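SH2 domain-containing protein 3C (Homo sapiens, PDB 3T6G) acts as an adapter in integrin-mediated cell adhesion and migration, its C-terminal Cdc25-homology/Ras-GEF domain being closed, unfit for nucleotide exchange and used to bind BCAR1. Local coordinates at residues L100-F103 with H104-I108; T279-Q282 with M283-W287; S294-A297 with R298-K302. The protein carries 2 engineered substitutions. All blocks are in the same frame, centred on the assembly; numbering follows the deposited sequence.

Interaction 1: L100-F103 with H104-I108; sequences LERF and HTMSI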
ATOM      1  N   LEU A 100       0.974   3.977   4.571  1.00 67.07           N
ATOM      2  CA  LEU A 100       0.814   5.119   3.673  1.00 61.99           C
ATOM      3  C   LEU A 100       1.656   6.309   4.160  1.00 66.43           C
ATOM      4  O   LEU A 100       2.242   7.035   3.343  1.00 74.29           O
ATOM      5  CB  LEU A 100      -0.661   5.518   3.480  1.00 54.07           C
ATOM      6  CG  LEU A 100      -1.552   4.652   2.567  1.00 58.19           C
ATOM      7  CD1 LEU A 100      -3.037   4.967   2.774  1.00 57.71           C
ATOM      8  CD2 LEU A 100      -1.203   4.783   1.103  1.00 51.96           C
ATOM      9  N   GLU A 101       1.724   6.517   5.475  1.00 59.27           N
ATOM     10  CA  GLU A 101       2.590   7.566   6.008  1.00 64.00           C
ATOM     11  C   GLU A 101       4.024   7.233   5.651  1.00 62.81           C
ATOM     12  O   GLU A 101       4.792   8.103   5.242  1.00 61.80           O
ATOM     13  CB  GLU A 101       2.478   7.703   7.524  1.00 65.59           C
ATOM     14  CG  GLU A 101       3.414   8.773   8.109  1.00 66.96           C
ATOM     15  CD  GLU A 101       2.889  10.196   7.930  1.00 76.12           C
ATOM     16  OE1 GLU A 101       1.657  10.377   8.001  1.00 85.37           O
ATOM     17  OE2 GLU A 101       3.692  11.135   7.725  1.00 68.16           O
ATOM     18  N   ARG A 102       4.367   5.959   5.784  1.00 57.77           N
ATOM     19  CA  ARG A 102       5.739   5.545   5.564  1.00 64.52           C
ATOM     20  C   ARG A 102       6.136   5.865   4.137  1.00 65.96           C
ATOM     21  O   ARG A 102       7.138   6.545   3.896  1.00 64.89           O
ATOM     22  CB  ARG A 102       5.948   4.052   5.845  1.00 60.02           C
ATOM     23  CG  ARG A 102       7.441   3.678   5.958  1.00 55.55           C
ATOM     24  CD  ARG A 102       7.688   2.204   6.277  1.00 55.17           C
ATOM     25  NE  ARG A 102       9.037   1.797   5.902  1.00 55.66           N
ATOM     26  CZ  ARG A 102      10.149   2.260   6.481  1.00 56.96           C
ATOM     27  NH1 ARG A 102      10.093   3.149   7.473  1.00 49.57           N
ATOM     28  NH2 ARG A 102      11.328   1.830   6.072  1.00 58.54           N
ATOM     29  N   PHE A 103       5.341   5.347   3.208  1.00 61.73           N
ATOM     30  CA  PHE A 103       5.521   5.546   1.777  1.00 60.24           C
ATOM     31  C   PHE A 103       5.723   7.027   1.395  1.00 68.45           C
ATOM     32  O   PHE A 103       6.804   7.412   0.912  1.00 62.26           O
ATOM     33  CB  PHE A 103       4.316   4.969   1.045  1.00 53.67           C
ATOM     34  CG  PHE A 103       4.479   4.886  -0.447  1.00 58.49           C
ATOM     35  CD1 PHE A 103       5.043   3.762  -1.038  1.00 52.67           C
ATOM     36  CD2 PHE A 103       4.031   5.911  -1.264  1.00 53.71           C
ATOM     37  CE1 PHE A 103       5.170   3.669  -2.409  1.00 55.25           C
ATOM     38  CE2 PHE A 103       4.154   5.819  -2.648  1.00 47.76           C
ATOM     39  CZ  PHE A 103       4.720   4.696  -3.219  1.00 51.20           C
ATOM     40  N   HIS A 104       4.717   7.869   1.609  1.00 64.11           N
ATOM     41  CA  HIS A 104       4.909   9.236   1.167  1.00 67.72           C
ATOM     42  C   HIS A 104       6.010   9.973   1.915  1.00 64.43           C
ATOM     43  O   HIS A 104       6.731  10.781   1.333  1.00 63.73           O
ATOM     44  CB  HIS A 104       3.627  10.072   1.129  1.00 76.74           C
ATOM     45  CG  HIS A 104       3.782  11.324   0.310  1.00 88.52           C
ATOM     46  ND1 HIS A 104       4.300  11.312  -0.972  1.00 85.13           N
ATOM     47  CD2 HIS A 104       3.545  12.626   0.605  1.00 88.09           C
ATOM     48  CE1 HIS A 104       4.349  12.547  -1.437  1.00 83.59           C
ATOM     49  NE2 HIS A 104       3.893  13.363  -0.503  1.00 85.95           N
ATOM     50  N   THR A 105       6.132   9.710   3.208  1.00 64.57           N
ATOM     51  CA  THR A 105       7.134  10.389   4.009  1.00 57.05           C
ATOM     52  C   THR A 105       8.577  10.029   3.594  1.00 59.60           C
ATOM     53  O   THR A 105       9.463  10.878   3.585  1.00 47.49           O
ATOM     54  CB  THR A 105       6.869  10.165   5.470  1.00 53.30           C
ATOM     55  OG1 THR A 105       5.729  10.942   5.814  1.00 59.36           O
ATOM     56  CG2 THR A 105       8.053  10.618   6.340  1.00 46.97           C
ATOM     57  N   MET A 106       8.778   8.774   3.225  1.00 55.94           N
ATOM     58  CA  MET A 106      10.024   8.315   2.645  1.00 49.92           C
ATOM     59  C   MET A 106      10.350   9.106   1.364  1.00 60.94           C
ATOM     60  O   MET A 106      11.439   9.675   1.250  1.00 69.48           O
ATOM     61  CB  MET A 106       9.892   6.820   2.349  1.00 45.97           C
ATOM     62  CG  MET A 106      11.038   6.168   1.588  1.00 47.89           C
ATOM     63  SD  MET A 106      12.495   5.922   2.608  1.00 67.11           S
ATOM     64  CE  MET A 106      11.841   5.437   4.211  1.00 54.58           C
ATOM     65  N   SER A 107       9.416   9.138   0.411  1.00 57.64           N
ATOM     66  CA  SER A 107       9.589   9.886  -0.852  1.00 56.23           C
ATOM     67  C   SER A 107      10.016  11.328  -0.596  1.00 57.45           C
ATOM     68  O   SER A 107      10.935  11.848  -1.235  1.00 60.15           O
ATOM     69  CB  SER A 107       8.307   9.869  -1.667  1.00 53.56           C
ATOM     70  OG  SER A 107       8.015   8.552  -2.091  1.00 59.80           O
ATOM     71  N   ILE A 108       9.387  11.954   0.387  1.00 52.56           N
ATOM     72  CA  ILE A 108       9.808  13.278   0.798  1.00 56.20           C
ATOM     73  C   ILE A 108      11.292  13.287   1.245  1.00 62.49           C
ATOM     74  O   ILE A 108      12.077  14.137   0.822  1.00 64.84           O
ATOM     75  CB  ILE A 108       8.913  13.784   1.928  1.00 52.82           C
ATOM     76  CG1 ILE A 108       7.457  13.856   1.451  1.00 60.68           C
ATOM     77  CG2 ILE A 108       9.384  15.138   2.408  1.00 50.22           C
ATOM     78  CD1 ILE A 108       6.543  14.665   2.376  1.00 62.79           C
TER
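R102 and M106, one helical turn apart, send their side chains out side by side in the same direction, so that an apolar methyl lies against a charged plane. M106 CE sits over one face of the R102 guanidinium, near its rim, 4.1 Å from NH2. The arginine chain is extended from CG to NE, whereas M106 bends at both its second and third torsions (chi2 75°, chi3 38°), which curls its methyl back over the arginine; a flexible, unbranched thioether suits that path. R102 has other partners: D61 forms a salt bridge with it, and F277 O and T279 OG1 accept from NH1.

The polar approach is between E101 and T105, whose OE2 and OG1 are 2.8 Å apart. A bend at chi2 (79°) turns the E101 carboxylate forward, towards T105. Both groups have further partners on helix 296-314, where E101 pairs with R299 and T105 OG1 is hydrogen-bonded to Y300 OH. The short hydroxyl and the longer carboxylate thus meet different residues of one helix.

Backbone bonds carry the rest. H104 N donates to L100 O at 3.1 Å, T105 N to E101 O at 2.9 Å, and M106 N to R102 O at 2.8 Å. The fourth, from S107 N to F103 O (3.2 Å), is almost straight, while S107 OG bonds to A150 O and the F103 side chain packs on A149 and A150 of helix 145-155. This i to i+4 ladder is that of a regular alpha-helix, here a largely buried part of helix 93-115 in the all-helical Cdc25-homology/Ras-GEF fold.

Interaction 2: T279-Q282 with M283-W287; sequences TEFQ and MRLLW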
ATOM      1  N   THR A 279      10.410   5.790   9.955  1.00 56.91           N
ATOM      2  CA  THR A 279       9.373   6.808   9.700  1.00 53.01           C
ATOM      3  C   THR A 279       9.251   7.825  10.837  1.00 60.11           C
ATOM      4  O   THR A 279       9.112   9.034  10.596  1.00 65.64           O
ATOM      5  CB  THR A 279       7.991   6.187   9.471  1.00 51.06           C
ATOM      6  OG1 THR A 279       8.036   5.311   8.339  1.00 54.01           O
ATOM      7  CG2 THR A 279       6.968   7.284   9.224  1.00 44.85           C
ATOM      8  N   GLU A 280       9.294   7.330  12.069  1.00 52.06           N
ATOM      9  CA  GLU A 280       9.375   8.200  13.233  1.00 58.56           C
ATOM     10  C   GLU A 280      10.568   9.150  13.146  1.00 62.09           C
ATOM     11  O   GLU A 280      10.443  10.348  13.408  1.00 68.49           O
ATOM     12  CB  GLU A 280       9.468   7.370  14.517  1.00 64.32           C
ATOM     13  CG  GLU A 280       8.479   6.206  14.584  1.00 63.54           C
ATOM     14  CD  GLU A 280       8.048   5.874  16.015  1.00 77.20           C
ATOM     15  OE1 GLU A 280       7.628   4.726  16.279  1.00 82.58           O
ATOM     16  OE2 GLU A 280       8.112   6.766  16.882  1.00 85.58           O
ATOM     17  N   PHE A 281      11.734   8.625  12.786  1.00 61.09           N
ATOM     18  CA  PHE A 281      12.901   9.487  12.620  1.00 60.38           C
ATOM     19  C   PHE A 281      12.598  10.540  11.542  1.00 58.73           C
ATOM     20  O   PHE A 281      12.841  11.744  11.727  1.00 57.04           O
ATOM     21  CB  PHE A 281      14.153   8.674  12.255  1.00 56.17           C
ATOM     22  CG  PHE A 281      15.277   9.516  11.704  1.00 58.45           C
ATOM     23  CD1 PHE A 281      16.141  10.196  12.558  1.00 63.29           C
ATOM     24  CD2 PHE A 281      15.470   9.633  10.332  1.00 63.56           C
ATOM     25  CE1 PHE A 281      17.187  10.981  12.050  1.00 70.70           C
ATOM     26  CE2 PHE A 281      16.514  10.414   9.811  1.00 62.32           C
ATOM     27  CZ  PHE A 281      17.370  11.096  10.665  1.00 58.99           C
ATOM     28  N   GLN A 282      12.037  10.087  10.425  1.00 49.49           N
ATOM     29  CA  GLN A 282      11.709  11.007   9.344  1.00 55.98           C
ATOM     30  C   GLN A 282      10.698  12.077   9.733  1.00 63.79           C
ATOM     31  O   GLN A 282      10.935  13.262   9.518  1.00 68.40           O
ATOM     32  CB  GLN A 282      11.302  10.238   8.102  1.00 51.80           C
ATOM     33  CG  GLN A 282      12.461   9.363   7.633  1.00 61.32           C
ATOM     34  CD  GLN A 282      12.117   8.488   6.467  1.00 56.08           C
ATOM     35  OE1 GLN A 282      10.984   8.477   6.012  1.00 61.02           O
ATOM     36  NE2 GLN A 282      13.090   7.724   5.986  1.00 55.53           N
ATOM     37  N   MET A 283       9.587  11.672  10.337  1.00 61.69           N
ATOM     38  CA  MET A 283       8.595  12.649  10.745  1.00 58.95           C
ATOM     39  C   MET A 283       9.224  13.750  11.594  1.00 63.84           C
ATOM     40  O   MET A 283       9.029  14.928  11.330  1.00 70.44           O
ATOM     41  CB  MET A 283       7.423  11.969  11.459  1.00 62.12           C
ATOM     42  CG  MET A 283       6.699  10.993  10.553  1.00 54.89           C
ATOM     43  SD  MET A 283       5.459  10.019  11.400  1.00 67.81           S
ATOM     44  CE  MET A 283       4.192  11.284  11.671  1.00 53.86           C
ATOM     45  N   ARG A 284      10.002  13.361  12.595  1.00 70.27           N
ATOM     46  CA  ARG A 284      10.694  14.318  13.462  1.00 71.05           C
ATOM     47  C   ARG A 284      11.710  15.180  12.718  1.00 76.10           C
ATOM     48  O   ARG A 284      11.783  16.401  12.915  1.00 78.04           O
ATOM     49  CB  ARG A 284      11.389  13.572  14.595  1.00 72.76           C
ATOM     50  CG  ARG A 284      10.458  13.206  15.737  1.00 61.44           C
ATOM     51  CD  ARG A 284      10.224  14.434  16.573  1.00 64.85           C
ATOM     52  NE  ARG A 284       9.958  14.058  17.950  1.00 86.95           N
ATOM     53  CZ  ARG A 284      10.804  14.224  18.958  1.00 88.69           C
ATOM     54  NH1 ARG A 284      11.985  14.787  18.753  1.00 78.78           N
ATOM     55  NH2 ARG A 284      10.449  13.839  20.178  1.00102.38           N
ATOM     56  N   LEU A 285      12.505  14.539  11.868  1.00 73.88           N
ATOM     57  CA  LEU A 285      13.445  15.263  11.016  1.00 66.48           C
ATOM     58  C   LEU A 285      12.723  16.315  10.200  1.00 59.74           C
ATOM     59  O   LEU A 285      13.048  17.486  10.245  1.00 61.28           O
ATOM     60  CB  LEU A 285      14.130  14.299  10.055  1.00 62.64           C
ATOM     61  CG  LEU A 285      14.949  14.936   8.942  1.00 62.58           C
ATOM     62  CD1 LEU A 285      16.106  15.691   9.541  1.00 66.44           C
ATOM     63  CD2 LEU A 285      15.441  13.851   7.999  1.00 64.73           C
ATOM     64  N   LEU A 286      11.733  15.874   9.442  1.00 66.55           N
ATOM     65  CA  LEU A 286      11.039  16.735   8.501  1.00 65.09           C
ATOM     66  C   LEU A 286      10.202  17.813   9.192  1.00 70.65           C
ATOM     67  O   LEU A 286      10.278  18.995   8.864  1.00 70.46           O
ATOM     68  CB  LEU A 286      10.178  15.864   7.588  1.00 67.20           C
ATOM     69  CG  LEU A 286      11.060  14.967   6.708  1.00 61.45           C
ATOM     70  CD1 LEU A 286      10.267  13.901   5.990  1.00 51.19           C
ATOM     71  CD2 LEU A 286      11.841  15.812   5.710  1.00 55.47           C
ATOM     72  N   TRP A 287       9.413  17.420  10.173  1.00 77.37           N
ATOM     73  CA  TRP A 287       8.460  18.370  10.725  1.00 75.73           C
ATOM     74  C   TRP A 287       8.823  18.912  12.101  1.00 72.73           C
ATOM     75  O   TRP A 287       8.167  19.829  12.598  1.00 77.95           O
ATOM     76  CB  TRP A 287       7.045  17.785  10.675  1.00 73.49           C
ATOM     77  CG  TRP A 287       6.594  17.535   9.243  1.00 67.80           C
ATOM     78  CD1 TRP A 287       6.110  18.465   8.359  1.00 56.89           C
ATOM     79  CD2 TRP A 287       6.617  16.285   8.532  1.00 63.26           C
ATOM     80  NE1 TRP A 287       5.829  17.868   7.151  1.00 62.23           N
ATOM     81  CE2 TRP A 287       6.130  16.530   7.232  1.00 58.40           C
ATOM     82  CE3 TRP A 287       6.993  14.980   8.873  1.00 61.76           C
ATOM     83  CZ2 TRP A 287       6.011  15.526   6.275  1.00 54.83           C
ATOM     84  CZ3 TRP A 287       6.877  13.980   7.915  1.00 60.57           C
ATOM     85  CH2 TRP A 287       6.382  14.258   6.636  1.00 54.32           C
TER
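T279 and M283 meet methyl to thioether: T279 CG2 lies 3.8 Å from M283 SD, the two side chains crossing at a slant. The methyl takes the position opposite the backbone N (chi1 -60° places OG1 beside that N), which turns carbon towards the sulfur and keeps the hydroxyl for R102 of helix 93-115. Two residues further on, F281 CE2 touches L285 CD2 at 4.0 Å, a purely apolar meeting of an aromatic ring and a methyl of a branched side chain. L286 covers the Q282 carbonyl with its own side chain, CG coming to 3.3 Å from Q282 O.

Under these side chains runs the ladder of the short alpha-helix 279-287, part of the Ras-GEF domain. M283 N donates to T279 O at 2.7 Å, L285 N to F281 O at 2.8 Å and L286 N to Q282 O at 2.7 Å, the last with an N-H...O angle of 175°. An alanine in place of M283 would lack the thioether, and would probably open a gap between T279 CG2, P18 and R299, which M283 now touches.

Further out, each flank meets a different neighbour. F281 packs on V41, and L285 on L37 and L38, of helix 35-46, as suits their apolar ends. Q282 lies against T105 and M106, its amide NE2 bonded to V276 O. R284 is bent at chi2 (-78°), and its NH1 is bonded to N30 OD1. The W287 indole donates from NE1 to R299 O and packs on F303, both on helix 296-314.

Interaction 3: S294-A297 with R298-K302; sequences SSQA and RRYEK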
ATOM      1  N   SER A 294       1.207  17.158  13.927  1.00 90.75           N
ATOM      2  CA  SER A 294       0.141  17.711  13.103  1.00 87.83           C
ATOM      3  C   SER A 294      -0.436  16.631  12.209  1.00 82.53           C
ATOM      4  O   SER A 294       0.122  15.539  12.096  1.00 81.18           O
ATOM      5  CB  SER A 294       0.642  18.881  12.257  1.00 82.63           C
ATOM      6  OG  SER A 294       0.988  19.975  13.084  1.00 85.90           O
ATOM      7  N   SER A 295      -1.561  16.941  11.581  1.00 82.60           N
ATOM      8  CA  SER A 295      -2.228  15.989  10.712  1.00 83.20           C
ATOM      9  C   SER A 295      -1.314  15.693   9.548  1.00 79.03           C
ATOM     10  O   SER A 295      -0.402  16.456   9.262  1.00 79.20           O
ATOM     11  CB  SER A 295      -3.543  16.567  10.197  1.00 84.67           C
ATOM     12  OG  SER A 295      -3.333  17.847   9.621  1.00 87.07           O
ATOM     13  N   GLN A 296      -1.558  14.577   8.882  1.00 77.81           N
ATOM     14  CA  GLN A 296      -0.806  14.224   7.697  1.00 70.11           C
ATOM     15  C   GLN A 296      -1.107  15.168   6.536  1.00 77.27           C
ATOM     16  O   GLN A 296      -0.196  15.560   5.799  1.00 78.04           O
ATOM     17  CB  GLN A 296      -1.127  12.801   7.278  1.00 61.49           C
ATOM     18  CG  GLN A 296      -0.424  12.404   6.018  1.00 69.37           C
ATOM     19  CD  GLN A 296      -0.869  11.052   5.534  1.00 74.70           C
ATOM     20  OE1 GLN A 296      -1.723  10.946   4.639  1.00 73.78           O
ATOM     21  NE2 GLN A 296      -0.296  10.001   6.121  1.00 65.04           N
ATOM     22  N   ALA A 297      -2.380  15.521   6.362  1.00 74.17           N
ATOM     23  CA  ALA A 297      -2.766  16.435   5.283  1.00 74.34           C
ATOM     24  C   ALA A 297      -1.988  17.736   5.386  1.00 80.24           C
ATOM     25  O   ALA A 297      -1.422  18.204   4.409  1.00 82.80           O
ATOM     26  CB  ALA A 297      -4.273  16.720   5.294  1.00 57.10           C
ATOM     27  N   ARG A 298      -1.971  18.312   6.579  1.00 83.90           N
ATOM     28  CA  ARG A 298      -1.275  19.569   6.832  1.00 88.76           C
ATOM     29  C   ARG A 298       0.239  19.402   6.693  1.00 89.87           C
ATOM     30  O   ARG A 298       0.899  20.216   6.050  1.00 95.60           O
ATOM     31  CB  ARG A 298      -1.636  20.081   8.230  1.00 99.57           C
ATOM     32  CG  ARG A 298      -1.471  21.576   8.449  1.00111.53           C
ATOM     33  CD  ARG A 298      -2.471  22.061   9.498  1.00120.21           C
ATOM     34  NE  ARG A 298      -2.125  23.362  10.071  1.00125.75           N
ATOM     35  CZ  ARG A 298      -2.844  23.975  11.007  1.00131.92           C
ATOM     36  NH1 ARG A 298      -3.954  23.410  11.469  1.00133.98           N
ATOM     37  NH2 ARG A 298      -2.459  25.155  11.478  1.00133.69           N
ATOM     38  N   ARG A 299       0.795  18.349   7.288  1.00 82.90           N
ATOM     39  CA  ARG A 299       2.229  18.107   7.175  1.00 81.69           C
ATOM     40  C   ARG A 299       2.616  18.013   5.700  1.00 86.43           C
ATOM     41  O   ARG A 299       3.639  18.561   5.278  1.00 89.35           O
ATOM     42  CB  ARG A 299       2.656  16.844   7.947  1.00 77.20           C
ATOM     43  CG  ARG A 299       2.716  17.033   9.471  1.00 78.78           C
ATOM     44  CD  ARG A 299       3.233  15.812  10.228  1.00 71.86           C
ATOM     45  NE  ARG A 299       2.366  14.634  10.127  1.00 64.32           N
ATOM     46  CZ  ARG A 299       2.597  13.616   9.300  1.00 68.33           C
ATOM     47  NH1 ARG A 299       1.779  12.579   9.260  1.00 61.00           N
ATOM     48  NH2 ARG A 299       3.657  13.631   8.504  1.00 71.01           N
ATOM     49  N   TYR A 300       1.780  17.335   4.918  1.00 80.39           N
ATOM     50  CA  TYR A 300       2.084  17.081   3.517  1.00 73.35           C
ATOM     51  C   TYR A 300       1.849  18.316   2.662  1.00 82.58           C
ATOM     52  O   TYR A 300       2.652  18.616   1.778  1.00 91.31           O
ATOM     53  CB  TYR A 300       1.297  15.880   2.980  1.00 63.67           C
ATOM     54  CG  TYR A 300       1.827  14.530   3.432  1.00 64.97           C
ATOM     55  CD1 TYR A 300       2.901  14.429   4.320  1.00 67.88           C
ATOM     56  CD2 TYR A 300       1.265  13.353   2.963  1.00 58.45           C
ATOM     57  CE1 TYR A 300       3.392  13.180   4.723  1.00 64.91           C
ATOM     58  CE2 TYR A 300       1.742  12.105   3.357  1.00 59.43           C
ATOM     59  CZ  TYR A 300       2.808  12.019   4.233  1.00 64.25           C
ATOM     60  OH  TYR A 300       3.270  10.771   4.623  1.00 62.55           O
ATOM     61  N   GLU A 301       0.760  19.032   2.929  1.00 82.10           N
ATOM     62  CA  GLU A 301       0.482  20.292   2.251  1.00 90.26           C
ATOM     63  C   GLU A 301       1.672  21.225   2.407  1.00 94.04           C
ATOM     64  O   GLU A 301       2.162  21.786   1.435  1.00100.94           O
ATOM     65  CB  GLU A 301      -0.747  20.984   2.852  1.00103.84           C
ATOM     66  CG  GLU A 301      -2.057  20.222   2.735  1.00121.42           C
ATOM     67  CD  GLU A 301      -3.157  20.790   3.640  1.00133.85           C
ATOM     68  OE1 GLU A 301      -2.861  21.131   4.810  1.00138.64           O
ATOM     69  OE2 GLU A 301      -4.316  20.897   3.178  1.00133.36           O
ATOM     70  N   LYS A 302       2.138  21.397   3.639  1.00 90.95           N
ATOM     71  CA  LYS A 302       3.173  22.388   3.906  1.00 88.65           C
ATOM     72  C   LYS A 302       4.504  22.009   3.270  1.00 87.58           C
ATOM     73  O   LYS A 302       5.283  22.875   2.878  1.00 93.20           O
ATOM     74  CB  LYS A 302       3.335  22.632   5.410  1.00 91.58           C
ATOM     75  CG  LYS A 302       2.018  22.921   6.150  1.00102.29           C
ATOM     76  CD  LYS A 302       1.276  24.148   5.588  1.00112.34           C
ATOM     77  CE  LYS A 302      -0.030  24.463   6.346  1.00114.27           C
ATOM     78  NZ  LYS A 302      -1.141  23.495   6.079  1.00111.32           N
TER
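This contact is the capped N-terminal start of helix 296-314, largely exposed, in which S294 and S295 lead into the turns that carry R299 and Y300. S295 is the N-cap. Its OG stands between the backbone N and the carbonyl carbon (chi1 52°), the crowded position, and accepts a weak bond from R298 N at 3.4 Å. Serine suits the site because its short arm can turn back to an amide of the first turn, which has no carbonyl of a preceding turn to bind. The main-chain pattern then takes over, R299 N donating to S295 O at 3.0 Å and Y300 N to Q296 O at 2.8 Å.

R299 adds a side-chain bond to S294, ahead of the helix. Bent at chi3, it brings NE to 3.1 Å from S294 O. The oxygen lies in the guanidinium plane, but the nitrogen comes from above the carbonyl plane, 50° out of it. One face of the R299 guanidinium lies over Q296 CA, R299 NH1 being 3.5 Å from Q296 CB. The charge of R299 is answered by E101, to which Q296 NE2 also donates.

Q296 and Y300 make a CH-pi contact: Q296 CG is 3.6 Å from the centroid of the Y300 ring and only 18° off the ring normal. Two CH2 groups and a flat amide, nearly parallel to the ring, can thus lie over the aromatic face while NE2 reaches E101. The ring is steadied at its far end by the hydroxyl, bonded to T105 OG1, and by H104, which it meets edge-to-face. The serine N-cap is typical of a helix N-terminus, here followed by regular i to i+4 bonding and docked on helix 93-115 of the Ras-GEF domain.

The centres of interactions 1 and 2, both buried, lie about 5 and 13 Å from the chain's centre, whereas that of interaction 3, largely on the surface, lies at about 18 Å. Interactions 1 and 2 each lie within one helix, and interaction 3 runs from a loop into one. R102 ties interaction 1 to interaction 2 through T279, E101 ties it to interaction 3 through R299 and Q296, and W287 joins interactions 2 and 3. Deep in 100-108, charged groups are buried with partners from elsewhere in the fold; 279-287 combines apolar and aromatic packing with polar bonds; 294-302 joins a serine cap and an exposed E301-K302 salt bridge to R299, Q296 and Y300, which reach helix 93-115.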